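Local coordinates for 2-oxo-1,2-dihydroquinoline 8-monooxygenase, oxygenase component (PDB 1Z02), which hydroxylates 2-oxo-1,2-dihydroquinoline at its 8-position, as the oxygenase component of a Rieske-type monooxygenase that carries a [2Fe-2S] cluster and a separate iron ion, at residues 204-209 and 432-437; 61-66 and 317-322; 179-184 and 263-268. One frame throughout, in Å; residues are numbered along the deposited sequence.

Contact 1: 204-209 and 432-437; sequences TGFGNW and GKRPGY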
ATOM      1  N   THR A 204     -18.299  -3.339  -5.137  1.00  8.24           N
ATOM      2  CA  THR A 204     -17.194  -3.837  -4.339  1.00  6.96           C
ATOM      3  C   THR A 204     -17.206  -3.148  -2.982  1.00  6.96           C
ATOM      4  O   THR A 204     -17.274  -1.914  -2.895  1.00  5.78           O
ATOM      5  CB  THR A 204     -15.844  -3.578  -5.030  1.00  7.17           C
ATOM      6  OG1 THR A 204     -15.869  -4.148  -6.343  1.00 10.34           O
ATOM      7  CG2 THR A 204     -14.716  -4.221  -4.246  1.00  9.63           C
ATOM      8  N   GLY A 205     -17.173  -3.961  -1.927  1.00  8.01           N
ATOM      9  CA  GLY A 205     -17.156  -3.452  -0.567  1.00  8.56           C
ATOM     10  C   GLY A 205     -15.746  -3.551  -0.016  1.00  8.02           C
ATOM     11  O   GLY A 205     -15.031  -4.511  -0.297  1.00 10.32           O
ATOM     12  N   PHE A 206     -15.327  -2.563   0.762  1.00  8.11           N
ATOM     13  CA  PHE A 206     -13.978  -2.577   1.307  1.00  8.35           C
ATOM     14  C   PHE A 206     -13.978  -3.054   2.741  1.00  7.40           C
ATOM     15  O   PHE A 206     -14.319  -2.323   3.649  1.00  7.34           O
ATOM     16  CB  PHE A 206     -13.377  -1.188   1.163  1.00  9.20           C
ATOM     17  CG  PHE A 206     -13.497  -0.655  -0.230  1.00 10.65           C
ATOM     18  CD1 PHE A 206     -14.520   0.226  -0.570  1.00  9.60           C
ATOM     19  CD2 PHE A 206     -12.659  -1.125  -1.231  1.00 10.76           C
ATOM     20  CE1 PHE A 206     -14.710   0.621  -1.894  1.00  7.68           C
ATOM     21  CE2 PHE A 206     -12.842  -0.736  -2.551  1.00 10.42           C
ATOM     22  CZ  PHE A 206     -13.876   0.140  -2.883  1.00  9.46           C
ATOM     23  N   GLY A 207     -13.613  -4.320   2.899  1.00  6.02           N
ATOM     24  CA  GLY A 207     -13.579  -4.975   4.188  1.00  5.15           C
ATOM     25  C   GLY A 207     -13.963  -6.429   3.988  1.00  5.01           C
ATOM     26  O   GLY A 207     -14.432  -6.811   2.914  1.00  4.30           O
ATOM     27  N   ASN A 208     -13.786  -7.228   5.034  1.00  7.00           N
ATOM     28  CA  ASN A 208     -14.099  -8.655   4.991  1.00  7.50           C
ATOM     29  C   ASN A 208     -15.595  -8.933   4.831  1.00  7.98           C
ATOM     30  O   ASN A 208     -16.426  -8.200   5.372  1.00  7.97           O
ATOM     31  CB  ASN A 208     -13.594  -9.327   6.266  1.00  8.73           C
ATOM     32  CG  ASN A 208     -13.818 -10.819   6.255  1.00  6.54           C
ATOM     33  OD1 ASN A 208     -13.109 -11.558   5.571  1.00  8.15           O
ATOM     34  ND2 ASN A 208     -14.816 -11.270   7.009  1.00  3.53           N
ATOM     35  N   TRP A 209     -15.922 -10.004   4.105  1.00  6.86           N
ATOM     36  CA  TRP A 209     -17.308 -10.381   3.841  1.00  7.46           C
ATOM     37  C   TRP A 209     -18.203 -10.701   5.043  1.00  7.37           C
ATOM     38  O   TRP A 209     -19.388 -10.365   5.028  1.00  7.20           O
ATOM     39  CB  TRP A 209     -17.362 -11.568   2.867  1.00  8.42           C
ATOM     40  CG  TRP A 209     -16.988 -12.890   3.477  1.00  9.92           C
ATOM     41  CD1 TRP A 209     -15.732 -13.378   3.677  1.00 10.27           C
ATOM     42  CD2 TRP A 209     -17.893 -13.878   3.994  1.00 10.29           C
ATOM     43  NE1 TRP A 209     -15.794 -14.612   4.287  1.00 11.92           N
ATOM     44  CE2 TRP A 209     -17.106 -14.941   4.494  1.00  9.98           C
ATOM     45  CE3 TRP A 209     -19.289 -13.963   4.087  1.00  8.78           C
ATOM     46  CZ2 TRP A 209     -17.675 -16.087   5.077  1.00  9.52           C
ATOM     47  CZ3 TRP A 209     -19.851 -15.101   4.668  1.00  9.41           C
ATOM     48  CH2 TRP A 209     -19.042 -16.146   5.157  1.00  9.76           C
ATOM     49  N   GLY A 432      -5.361   6.214  -9.205  1.00  5.08           N
ATOM     50  CA  GLY A 432      -6.700   6.508  -8.730  1.00  7.37           C
ATOM     51  C   GLY A 432      -7.670   5.339  -8.743  1.00  8.53           C
ATOM     52  O   GLY A 432      -8.857   5.526  -8.483  1.00  8.69           O
ATOM     53  N   LYS A 433      -7.179   4.137  -9.034  1.00  9.10           N
ATOM     54  CA  LYS A 433      -8.039   2.951  -9.083  1.00 10.95           C
ATOM     55  C   LYS A 433      -8.183   2.255  -7.745  1.00 10.00           C
ATOM     56  O   LYS A 433      -7.192   1.847  -7.146  1.00  8.18           O
ATOM     57  CB  LYS A 433      -7.496   1.943 -10.091  1.00 14.21           C
ATOM     58  CG  LYS A 433      -7.602   2.401 -11.512  1.00 19.10           C
ATOM     59  CD  LYS A 433      -6.976   1.407 -12.458  1.00 23.61           C
ATOM     60  CE  LYS A 433      -7.495   1.667 -13.855  1.00 27.00           C
ATOM     61  NZ  LYS A 433      -6.519   1.347 -14.918  1.00 25.09           N
ATOM     62  N   ARG A 434      -9.425   2.114  -7.285  1.00  8.82           N
ATOM     63  CA  ARG A 434      -9.707   1.448  -6.017  1.00  8.11           C
ATOM     64  C   ARG A 434      -9.690  -0.068  -6.182  1.00  8.05           C
ATOM     65  O   ARG A 434      -9.732  -0.580  -7.305  1.00  9.16           O
ATOM     66  CB  ARG A 434     -11.101   1.814  -5.520  1.00  9.04           C
ATOM     67  CG  ARG A 434     -11.314   3.229  -5.050  1.00  8.39           C
ATOM     68  CD  ARG A 434     -12.802   3.412  -4.861  1.00 10.86           C
ATOM     69  NE  ARG A 434     -13.141   4.575  -4.055  1.00 12.46           N
ATOM     70  CZ  ARG A 434     -14.352   4.804  -3.554  1.00 15.81           C
ATOM     71  NH1 ARG A 434     -14.575   5.888  -2.827  1.00 16.67           N
ATOM     72  NH2 ARG A 434     -15.339   3.943  -3.774  1.00 16.33           N
ATOM     73  N   PRO A 435      -9.617  -0.807  -5.061  1.00  7.84           N
ATOM     74  CA  PRO A 435      -9.623  -2.267  -5.159  1.00  8.50           C
ATOM     75  C   PRO A 435     -10.935  -2.619  -5.868  1.00  7.97           C
ATOM     76  O   PRO A 435     -11.950  -1.961  -5.639  1.00  6.92           O
ATOM     77  CB  PRO A 435      -9.610  -2.701  -3.701  1.00  7.62           C
ATOM     78  CG  PRO A 435      -8.764  -1.659  -3.058  1.00  8.74           C
ATOM     79  CD  PRO A 435      -9.287  -0.378  -3.690  1.00  7.84           C
ATOM     80  N   GLY A 436     -10.922  -3.636  -6.725  1.00  7.36           N
ATOM     81  CA  GLY A 436     -12.133  -3.967  -7.452  1.00  7.79           C
ATOM     82  C   GLY A 436     -12.557  -5.423  -7.554  1.00  7.68           C
ATOM     83  O   GLY A 436     -12.161  -6.263  -6.749  1.00  7.04           O
ATOM     84  N   TYR A 437     -13.370  -5.713  -8.568  1.00  8.68           N
ATOM     85  CA  TYR A 437     -13.904  -7.055  -8.777  1.00  9.27           C
ATOM     86  C   TYR A 437     -13.755  -7.533 -10.220  1.00  9.73           C
ATOM     87  O   TYR A 437     -13.173  -8.590 -10.476  1.00 11.82           O
ATOM     88  CB  TYR A 437     -15.377  -7.048  -8.360  1.00  8.32           C
ATOM     89  CG  TYR A 437     -16.141  -8.316  -8.654  1.00  7.64           C
ATOM     90  CD1 TYR A 437     -15.788  -9.525  -8.056  1.00  6.56           C
ATOM     91  CD2 TYR A 437     -17.232  -8.302  -9.524  1.00  6.13           C
ATOM     92  CE1 TYR A 437     -16.512 -10.690  -8.321  1.00  7.03           C
ATOM     93  CE2 TYR A 437     -17.952  -9.447  -9.787  1.00  7.99           C
ATOM     94  CZ  TYR A 437     -17.594 -10.636  -9.185  1.00  4.55           C
ATOM     95  OH  TYR A 437     -18.348 -11.762  -9.432  1.00  6.32           O
TER

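Contact 2: 61-66 and 317-322; sequences IQICGV and WYVPIT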
ATOM      1  N   ILE A  61     -13.447 -12.355 -13.174  1.00  6.95           N
ATOM      2  CA  ILE A  61     -13.843 -11.938 -11.827  1.00  6.47           C
ATOM      3  C   ILE A  61     -13.003 -12.719 -10.817  1.00  6.10           C
ATOM      4  O   ILE A  61     -12.101 -13.479 -11.192  1.00  4.59           O
ATOM      5  CB  ILE A  61     -15.344 -12.240 -11.546  1.00  7.19           C
ATOM      6  CG1 ILE A  61     -15.609 -13.742 -11.674  1.00  8.73           C
ATOM      7  CG2 ILE A  61     -16.215 -11.476 -12.511  1.00 11.23           C
ATOM      8  CD1 ILE A  61     -17.066 -14.125 -11.471  1.00  8.80           C
ATOM      9  N   GLN A  62     -13.287 -12.524  -9.536  1.00  5.31           N
ATOM     10  CA  GLN A  62     -12.574 -13.244  -8.487  1.00  6.58           C
ATOM     11  C   GLN A  62     -13.521 -13.462  -7.313  1.00  6.30           C
ATOM     12  O   GLN A  62     -14.115 -12.511  -6.798  1.00  6.87           O
ATOM     13  CB  GLN A  62     -11.326 -12.467  -8.018  1.00  6.65           C
ATOM     14  CG  GLN A  62     -10.386 -13.327  -7.170  1.00 11.91           C
ATOM     15  CD  GLN A  62      -9.124 -12.613  -6.719  1.00 14.84           C
ATOM     16  OE1 GLN A  62      -8.170 -13.256  -6.294  1.00 19.31           O
ATOM     17  NE2 GLN A  62      -9.116 -11.290  -6.790  1.00 17.53           N
ATOM     18  N   ILE A  63     -13.659 -14.724  -6.905  1.00  6.58           N
ATOM     19  CA  ILE A  63     -14.531 -15.109  -5.801  1.00  7.05           C
ATOM     20  C   ILE A  63     -13.809 -16.108  -4.898  1.00  6.83           C
ATOM     21  O   ILE A  63     -13.219 -17.076  -5.381  1.00  7.20           O
ATOM     22  CB  ILE A  63     -15.847 -15.750  -6.318  1.00  7.09           C
ATOM     23  CG1 ILE A  63     -16.636 -14.727  -7.146  1.00  7.95           C
ATOM     24  CG2 ILE A  63     -16.687 -16.231  -5.129  1.00  5.59           C
ATOM     25  CD1 ILE A  63     -17.853 -15.316  -7.845  1.00  8.50           C
ATOM     26  N   CYS A  64     -13.860 -15.877  -3.590  1.00  6.25           N
ATOM     27  CA  CYS A  64     -13.165 -16.729  -2.626  1.00  7.15           C
ATOM     28  C   CYS A  64     -11.685 -16.853  -2.973  1.00  6.95           C
ATOM     29  O   CYS A  64     -11.078 -17.903  -2.763  1.00  7.69           O
ATOM     30  CB  CYS A  64     -13.793 -18.122  -2.554  1.00  6.10           C
ATOM     31  SG  CYS A  64     -15.418 -18.151  -1.715  1.00 12.32           S
ATOM     32  N   GLY A  65     -11.120 -15.773  -3.508  1.00  8.23           N
ATOM     33  CA  GLY A  65      -9.717 -15.766  -3.884  1.00  7.15           C
ATOM     34  C   GLY A  65      -9.415 -16.483  -5.199  1.00  7.26           C
ATOM     35  O   GLY A  65      -8.288 -16.437  -5.695  1.00  8.55           O
ATOM     36  N   VAL A  66     -10.425 -17.136  -5.770  1.00  5.55           N
ATOM     37  CA  VAL A  66     -10.267 -17.874  -7.018  1.00  5.74           C
ATOM     38  C   VAL A  66     -10.580 -17.028  -8.249  1.00  7.55           C
ATOM     39  O   VAL A  66     -11.689 -16.512  -8.403  1.00  7.05           O
ATOM     40  CB  VAL A  66     -11.203 -19.106  -7.059  1.00  6.57           C
ATOM     41  CG1 VAL A  66     -10.965 -19.893  -8.333  1.00  7.70           C
ATOM     42  CG2 VAL A  66     -10.972 -19.977  -5.840  1.00  6.93           C
ATOM     43  N   TRP A 317     -26.094 -10.656  -1.287  1.00  7.64           N
ATOM     44  CA  TRP A 317     -24.955 -11.558  -1.216  1.00  7.21           C
ATOM     45  C   TRP A 317     -23.789 -10.663  -0.805  1.00  8.11           C
ATOM     46  O   TRP A 317     -23.813  -9.461  -1.056  1.00  8.58           O
ATOM     47  CB  TRP A 317     -24.664 -12.170  -2.587  1.00  9.35           C
ATOM     48  CG  TRP A 317     -25.570 -13.296  -2.982  1.00  8.93           C
ATOM     49  CD1 TRP A 317     -25.355 -14.627  -2.773  1.00  9.90           C
ATOM     50  CD2 TRP A 317     -26.824 -13.194  -3.676  1.00  9.30           C
ATOM     51  NE1 TRP A 317     -26.391 -15.363  -3.297  1.00  7.92           N
ATOM     52  CE2 TRP A 317     -27.305 -14.509  -3.855  1.00  9.22           C
ATOM     53  CE3 TRP A 317     -27.580 -12.119  -4.165  1.00  9.65           C
ATOM     54  CZ2 TRP A 317     -28.519 -14.782  -4.504  1.00  8.57           C
ATOM     55  CZ3 TRP A 317     -28.789 -12.387  -4.813  1.00 11.24           C
ATOM     56  CH2 TRP A 317     -29.245 -13.713  -4.976  1.00 11.12           C
ATOM     57  N   TYR A 318     -22.794 -11.257  -0.161  1.00  9.16           N
ATOM     58  CA  TYR A 318     -21.599 -10.553   0.294  1.00  8.62           C
ATOM     59  C   TYR A 318     -20.494 -11.512  -0.131  1.00  8.29           C
ATOM     60  O   TYR A 318     -19.860 -12.180   0.687  1.00  9.73           O
ATOM     61  CB  TYR A 318     -21.650 -10.374   1.818  1.00  9.12           C
ATOM     62  CG  TYR A 318     -23.036  -9.985   2.315  1.00  9.98           C
ATOM     63  CD1 TYR A 318     -24.013 -10.948   2.541  1.00 11.66           C
ATOM     64  CD2 TYR A 318     -23.394  -8.646   2.488  1.00 11.39           C
ATOM     65  CE1 TYR A 318     -25.306 -10.593   2.920  1.00 10.66           C
ATOM     66  CE2 TYR A 318     -24.693  -8.279   2.874  1.00  9.94           C
ATOM     67  CZ  TYR A 318     -25.640  -9.261   3.084  1.00 10.92           C
ATOM     68  OH  TYR A 318     -26.925  -8.922   3.447  1.00  9.21           O
ATOM     69  N   VAL A 319     -20.308 -11.588  -1.446  1.00  7.84           N
ATOM     70  CA  VAL A 319     -19.348 -12.498  -2.050  1.00  7.24           C
ATOM     71  C   VAL A 319     -17.897 -12.152  -1.781  1.00  7.46           C
ATOM     72  O   VAL A 319     -17.414 -11.092  -2.171  1.00  9.87           O
ATOM     73  CB  VAL A 319     -19.563 -12.586  -3.570  1.00  5.34           C
ATOM     74  CG1 VAL A 319     -18.680 -13.695  -4.151  1.00  5.56           C
ATOM     75  CG2 VAL A 319     -21.062 -12.840  -3.874  1.00  8.82           C
ATOM     76  N   PRO A 320     -17.176 -13.050  -1.104  1.00  8.58           N
ATOM     77  CA  PRO A 320     -15.769 -12.762  -0.823  1.00  7.70           C
ATOM     78  C   PRO A 320     -14.947 -12.710  -2.098  1.00  7.09           C
ATOM     79  O   PRO A 320     -15.133 -13.530  -3.005  1.00  7.75           O
ATOM     80  CB  PRO A 320     -15.352 -13.900   0.113  1.00  7.40           C
ATOM     81  CG  PRO A 320     -16.288 -15.000  -0.214  1.00 10.87           C
ATOM     82  CD  PRO A 320     -17.601 -14.322  -0.494  1.00 10.18           C
ATOM     83  N   ILE A 321     -14.072 -11.710  -2.183  1.00  6.27           N
ATOM     84  CA  ILE A 321     -13.200 -11.543  -3.338  1.00  6.45           C
ATOM     85  C   ILE A 321     -11.819 -11.987  -2.866  1.00  7.50           C
ATOM     86  O   ILE A 321     -11.201 -12.882  -3.454  1.00  7.95           O
ATOM     87  CB  ILE A 321     -13.160 -10.075  -3.795  1.00  5.65           C
ATOM     88  CG1 ILE A 321     -14.545  -9.658  -4.291  1.00  3.33           C
ATOM     89  CG2 ILE A 321     -12.119  -9.906  -4.901  1.00  1.87           C
ATOM     90  CD1 ILE A 321     -14.665  -8.203  -4.630  1.00  6.32           C
ATOM     91  N   THR A 322     -11.347 -11.333  -1.807  1.00  6.61           N
ATOM     92  CA  THR A 322     -10.086 -11.679  -1.162  1.00  6.74           C
ATOM     93  C   THR A 322     -10.522 -11.751   0.297  1.00  7.75           C
ATOM     94  O   THR A 322     -11.722 -11.838   0.581  1.00  9.01           O
ATOM     95  CB  THR A 322      -8.978 -10.599  -1.334  1.00  5.99           C
ATOM     96  OG1 THR A 322      -9.411  -9.359  -0.763  1.00  6.94           O
ATOM     97  CG2 THR A 322      -8.634 -10.410  -2.803  1.00  6.43           C
TER

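Contact 3: 179-184 and 263-268; sequences QFPHPL and MQWLFT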
ATOM      1  N   GLN A 179     -44.200 -24.237   6.816  1.00 32.95           N
ATOM      2  CA  GLN A 179     -43.073 -24.279   7.745  1.00 31.75           C
ATOM      3  C   GLN A 179     -42.783 -22.902   8.345  1.00 30.48           C
ATOM      4  O   GLN A 179     -42.475 -22.792   9.533  1.00 30.51           O
ATOM      5  CB  GLN A 179     -41.821 -24.802   7.028  1.00 32.07           C
ATOM      6  CG  GLN A 179     -40.604 -24.948   7.931  1.00 33.34           C
ATOM      7  CD  GLN A 179     -39.394 -25.514   7.206  1.00 33.89           C
ATOM      8  OE1 GLN A 179     -38.347 -25.744   7.812  1.00 35.50           O
ATOM      9  NE2 GLN A 179     -39.532 -25.739   5.906  1.00 34.13           N
ATOM     10  N   PHE A 180     -42.876 -21.858   7.526  1.00 29.65           N
ATOM     11  CA  PHE A 180     -42.634 -20.497   7.997  1.00 29.05           C
ATOM     12  C   PHE A 180     -43.853 -19.642   7.673  1.00 30.16           C
ATOM     13  O   PHE A 180     -43.842 -18.857   6.726  1.00 29.47           O
ATOM     14  CB  PHE A 180     -41.399 -19.906   7.317  1.00 27.56           C
ATOM     15  CG  PHE A 180     -40.181 -20.783   7.404  1.00 26.37           C
ATOM     16  CD1 PHE A 180     -39.639 -21.354   6.253  1.00 26.27           C
ATOM     17  CD2 PHE A 180     -39.567 -21.027   8.630  1.00 26.37           C
ATOM     18  CE1 PHE A 180     -38.506 -22.160   6.321  1.00 25.32           C
ATOM     19  CE2 PHE A 180     -38.434 -21.829   8.712  1.00 26.45           C
ATOM     20  CZ  PHE A 180     -37.901 -22.397   7.552  1.00 26.40           C
ATOM     21  N   PRO A 181     -44.927 -19.786   8.463  1.00 31.53           N
ATOM     22  CA  PRO A 181     -46.168 -19.032   8.266  1.00 32.36           C
ATOM     23  C   PRO A 181     -45.972 -17.519   8.149  1.00 32.46           C
ATOM     24  O   PRO A 181     -45.217 -16.919   8.916  1.00 32.15           O
ATOM     25  CB  PRO A 181     -46.995 -19.422   9.488  1.00 33.74           C
ATOM     26  CG  PRO A 181     -46.555 -20.838   9.742  1.00 32.97           C
ATOM     27  CD  PRO A 181     -45.054 -20.709   9.605  1.00 31.73           C
ATOM     28  N   HIS A 182     -46.661 -16.917   7.183  1.00 32.94           N
ATOM     29  CA  HIS A 182     -46.581 -15.478   6.952  1.00 34.07           C
ATOM     30  C   HIS A 182     -47.962 -14.907   6.612  1.00 35.96           C
ATOM     31  O   HIS A 182     -48.249 -14.563   5.464  1.00 35.61           O
ATOM     32  CB  HIS A 182     -45.579 -15.188   5.829  1.00 31.55           C
ATOM     33  CG  HIS A 182     -45.835 -15.962   4.572  1.00 29.03           C
ATOM     34  ND1 HIS A 182     -46.613 -15.477   3.545  1.00 28.27           N
ATOM     35  CD2 HIS A 182     -45.427 -17.195   4.185  1.00 27.74           C
ATOM     36  CE1 HIS A 182     -46.677 -16.377   2.579  1.00 27.96           C
ATOM     37  NE2 HIS A 182     -45.966 -17.427   2.944  1.00 28.07           N
ATOM     38  N   PRO A 183     -48.839 -14.800   7.623  1.00 38.23           N
ATOM     39  CA  PRO A 183     -50.194 -14.274   7.432  1.00 39.06           C
ATOM     40  C   PRO A 183     -50.283 -12.782   7.094  1.00 39.48           C
ATOM     41  O   PRO A 183     -51.260 -12.338   6.493  1.00 40.41           O
ATOM     42  CB  PRO A 183     -50.869 -14.599   8.761  1.00 38.70           C
ATOM     43  CG  PRO A 183     -49.741 -14.459   9.739  1.00 39.32           C
ATOM     44  CD  PRO A 183     -48.621 -15.182   9.032  1.00 37.97           C
ATOM     45  N   LEU A 184     -49.259 -12.021   7.470  1.00 39.17           N
ATOM     46  CA  LEU A 184     -49.242 -10.579   7.247  1.00 37.77           C
ATOM     47  C   LEU A 184     -48.734 -10.106   5.889  1.00 37.01           C
ATOM     48  O   LEU A 184     -48.612  -8.903   5.666  1.00 38.54           O
ATOM     49  CB  LEU A 184     -48.428  -9.909   8.355  1.00 38.39           C
ATOM     50  CG  LEU A 184     -49.006 -10.103   9.756  1.00 38.27           C
ATOM     51  CD1 LEU A 184     -47.950  -9.745  10.802  1.00 38.86           C
ATOM     52  CD2 LEU A 184     -50.276  -9.259   9.899  1.00 39.23           C
ATOM     53  N   MET A 263     -34.301 -18.832   9.937  1.00 20.25           N
ATOM     54  CA  MET A 263     -35.430 -17.957   9.655  1.00 20.50           C
ATOM     55  C   MET A 263     -35.761 -17.228  10.949  1.00 21.22           C
ATOM     56  O   MET A 263     -35.983 -17.860  11.979  1.00 21.47           O
ATOM     57  CB  MET A 263     -36.644 -18.780   9.210  1.00 21.49           C
ATOM     58  CG  MET A 263     -37.951 -18.003   9.145  1.00 21.40           C
ATOM     59  SD  MET A 263     -38.142 -17.123   7.603  1.00 22.58           S
ATOM     60  CE  MET A 263     -37.199 -15.891   7.814  1.00 19.06           C
ATOM     61  N   GLN A 264     -35.786 -15.902  10.900  1.00 21.02           N
ATOM     62  CA  GLN A 264     -36.104 -15.115  12.082  1.00 21.69           C
ATOM     63  C   GLN A 264     -37.602 -14.824  12.126  1.00 22.81           C
ATOM     64  O   GLN A 264     -38.166 -14.261  11.180  1.00 22.63           O
ATOM     65  CB  GLN A 264     -35.295 -13.822  12.069  1.00 20.26           C
ATOM     66  CG  GLN A 264     -33.795 -14.062  11.978  1.00 19.84           C
ATOM     67  CD  GLN A 264     -32.992 -12.814  12.207  1.00 20.37           C
ATOM     68  OE1 GLN A 264     -32.997 -11.891  11.392  1.00 21.12           O
ATOM     69  NE2 GLN A 264     -32.304 -12.767  13.335  1.00 17.91           N
ATOM     70  N   TRP A 265     -38.240 -15.224  13.226  1.00 23.57           N
ATOM     71  CA  TRP A 265     -39.678 -15.032  13.394  1.00 24.19           C
ATOM     72  C   TRP A 265     -40.028 -13.578  13.697  1.00 25.61           C
ATOM     73  O   TRP A 265     -40.439 -13.245  14.811  1.00 26.35           O
ATOM     74  CB  TRP A 265     -40.221 -15.940  14.509  1.00 22.03           C
ATOM     75  CG  TRP A 265     -39.990 -17.402  14.297  1.00 20.80           C
ATOM     76  CD1 TRP A 265     -39.177 -18.211  15.030  1.00 20.59           C
ATOM     77  CD2 TRP A 265     -40.599 -18.238  13.308  1.00 21.63           C
ATOM     78  NE1 TRP A 265     -39.243 -19.502  14.565  1.00 20.30           N
ATOM     79  CE2 TRP A 265     -40.112 -19.546  13.506  1.00 21.82           C
ATOM     80  CE3 TRP A 265     -41.516 -18.011  12.273  1.00 22.48           C
ATOM     81  CZ2 TRP A 265     -40.507 -20.630  12.705  1.00 23.33           C
ATOM     82  CZ3 TRP A 265     -41.911 -19.092  11.474  1.00 24.49           C
ATOM     83  CH2 TRP A 265     -41.406 -20.382  11.699  1.00 24.02           C
ATOM     84  N   LEU A 266     -39.855 -12.711  12.703  1.00 24.60           N
ATOM     85  CA  LEU A 266     -40.163 -11.304  12.881  1.00 25.00           C
ATOM     86  C   LEU A 266     -41.665 -11.080  12.838  1.00 26.45           C
ATOM     87  O   LEU A 266     -42.401 -11.806  12.164  1.00 24.72           O
ATOM     88  CB  LEU A 266     -39.475 -10.456  11.805  1.00 22.42           C
ATOM     89  CG  LEU A 266     -37.947 -10.489  11.786  1.00 20.90           C
ATOM     90  CD1 LEU A 266     -37.455  -9.392  10.868  1.00 22.54           C
ATOM     91  CD2 LEU A 266     -37.399 -10.280  13.193  1.00 21.11           C
ATOM     92  N   PHE A 267     -42.105 -10.065  13.572  1.00 29.51           N
ATOM     93  CA  PHE A 267     -43.514  -9.705  13.662  1.00 33.53           C
ATOM     94  C   PHE A 267     -44.378 -10.808  14.265  1.00 34.75           C
ATOM     95  O   PHE A 267     -45.476 -11.113  13.792  1.00 35.12           O
ATOM     96  CB  PHE A 267     -44.045  -9.251  12.297  1.00 35.53           C
ATOM     97  CG  PHE A 267     -43.404  -7.982  11.810  1.00 38.24           C
ATOM     98  CD1 PHE A 267     -42.224  -8.018  11.069  1.00 38.78           C
ATOM     99  CD2 PHE A 267     -43.938  -6.744  12.159  1.00 40.13           C
ATOM    100  CE1 PHE A 267     -41.582  -6.845  10.691  1.00 40.66           C
ATOM    101  CE2 PHE A 267     -43.305  -5.563  11.787  1.00 41.58           C
ATOM    102  CZ  PHE A 267     -42.123  -5.614  11.051  1.00 41.94           C
ATOM    103  N   THR A 268     -43.841 -11.408  15.320  1.00 35.84           N
ATOM    104  CA  THR A 268     -44.526 -12.434  16.084  1.00 36.47           C
ATOM    105  C   THR A 268     -44.179 -12.052  17.510  1.00 36.97           C
ATOM    106  O   THR A 268     -43.396 -11.125  17.730  1.00 36.84           O
ATOM    107  CB  THR A 268     -44.008 -13.871  15.796  1.00 36.82           C
ATOM    108  OG1 THR A 268     -42.642 -13.999  16.209  1.00 36.10           O
ATOM    109  CG2 THR A 268     -44.132 -14.192  14.325  1.00 35.55           C
TER

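Contact 1: 204-209 and 432-437
F206 meets P435 at its ring edge and is also approached by R434, while T204, two residues earlier on the same strand, meets P435, G436 and Y437. F206 CE2 comes within 3.4 Å of P435 O and 3.8 Å of P435 CD; P435 O and P435 CB both lie at the ring's edge. R434 NH2 approaches F206 CE1 at 3.9 Å, the guanidinium and phenyl planes standing 83° apart. T204 divides its branches: CG2, anti to the backbone N, faces P435 O at 3.8 Å, and OG1 lies 3.6 Å from Y437 CB. No hydrogen bond joins the segments, and the polar ends are held from outside. T204 OG1 bonds to E327, and Y437 OH to A47 O. The guanidinium of R434, at the end of an extended chain, forms a salt bridge through NH1 with D431 of the second subunit, whose K427 packs on F206 and R434, and whose F426 packs on P435. The contact thus lies at a subunit boundary of the trimer. It lays the loop that leaves helix 423-430, by a Schellman motif at G432, beside strand 196-206, the outermost strand of its sheet within the chain, next to strand 325-335.

Contact 2: 61-66 and 317-322
The flat groups at this contact are the peptide carbonyls of P320 and I321, each met by a backbone N-H, of C64 and G65 respectively. C64 N stands above the P320 carbonyl plane, 49° out of it, at 2.7 Å from P320 O in a nearly straight bond. G65 N lies 2.9 Å from I321 O, 41° out of that carbonyl's plane, and its bond is clearly bent. P320 O takes a second, weaker contact from I63 CA at 3.3 Å, a CA-H...O interaction, so two neighbouring groups of the turn close on one oxygen. These donors come from a type I' turn, I63 to V66, closed by backbone bonds between its end residues in both directions: a tight two-residue beta hairpin with C64 and G65 both at positive phi.

Side chains fill in around the bonds. I63 CG2 and V319 CG1, each anti to its own backbone N, meet at 3.4 Å, tighter than usual for carbons, and C64 SG rests 3.6 Å from P320 CG. I321 CG1 and CG2 both lie 3.8 Å from Q62 O, a buried carbonyl oxygen with no hydrogen-bonding partner in the model.

The short strand segments 61-63 and 317-320 run at 97° to each other, so the bonds dock the hairpin turn on the P320-I321 backbone and do not extend a sheet. They join the Rieske domain to the catalytic domain. Strand 43-49 flanks them through Y45, which touches C64 and V319; V152 of strand 147-152 touches I63, and strand 325-335 lies beside strand 313-320.

Contact 3: 179-184 and 263-268
W265, whose indole packs on F180 and P181, accepts at its carbonyl oxygen a 2.7 Å hydrogen bond from T268 OG1, with the donor above the carbonyl plane. OG1 also bonds to K270 N. W265 is the centre of an inverse gamma turn, closed by L266 N to Q264 O at 2.8 Å, which begins at the last residue of strand 261-264. W265 CH2 meets Q179 O at 3.4 Å, with the oxygen in the indole plane. The same CH2 lies at the edge of the F180 ring, 3.6 Å from F180 CD2, the ring planes 48° apart.

Both segments belong to the catalytic domain, of the Bet v 1-like class, where the long connection after strand 147-152 runs beside strand 261-264, with Q179 and F180 also touching V253 of strand 250-253. Q179 CG sits over the centre of one F180 face; over the opposite face M263 SD makes a Met-aromatic contact, 4.6 Å from the ring centroid and 26° off its normal. The M263 side chain bends at chi2 (84°), which sets SD over the face while CG touches F180 CD2 at 3.5 Å. R293 binds the carbonyl oxygens of F180 and P181. L184 CD1 approaches F267 CB at 4.2 Å.

Overall arrangement
Contacts 1 and 2 adjoin, their centres 11 Å apart. Y437 of contact 1 reaches the hairpin of contact 2, its CE1 3.4 Å from Q62 O, and W209 CB lies 3.4 Å from Y318 O. Contact 3 is remote: its centre is 35 Å from that of contact 1 and 32 Å from that of contact 2, with nearest atoms about 15 and 10 Å away. All three reach one antiparallel sheet, through strands 196-206, 313-320 and 261-264 respectively. Contact 3 is nested in the loop that contact 2 closes, whereas the segments of contact 1 alternate with those of both others. None contains an iron ligand; the F267 side chain lies about 14 Å from the iron ion.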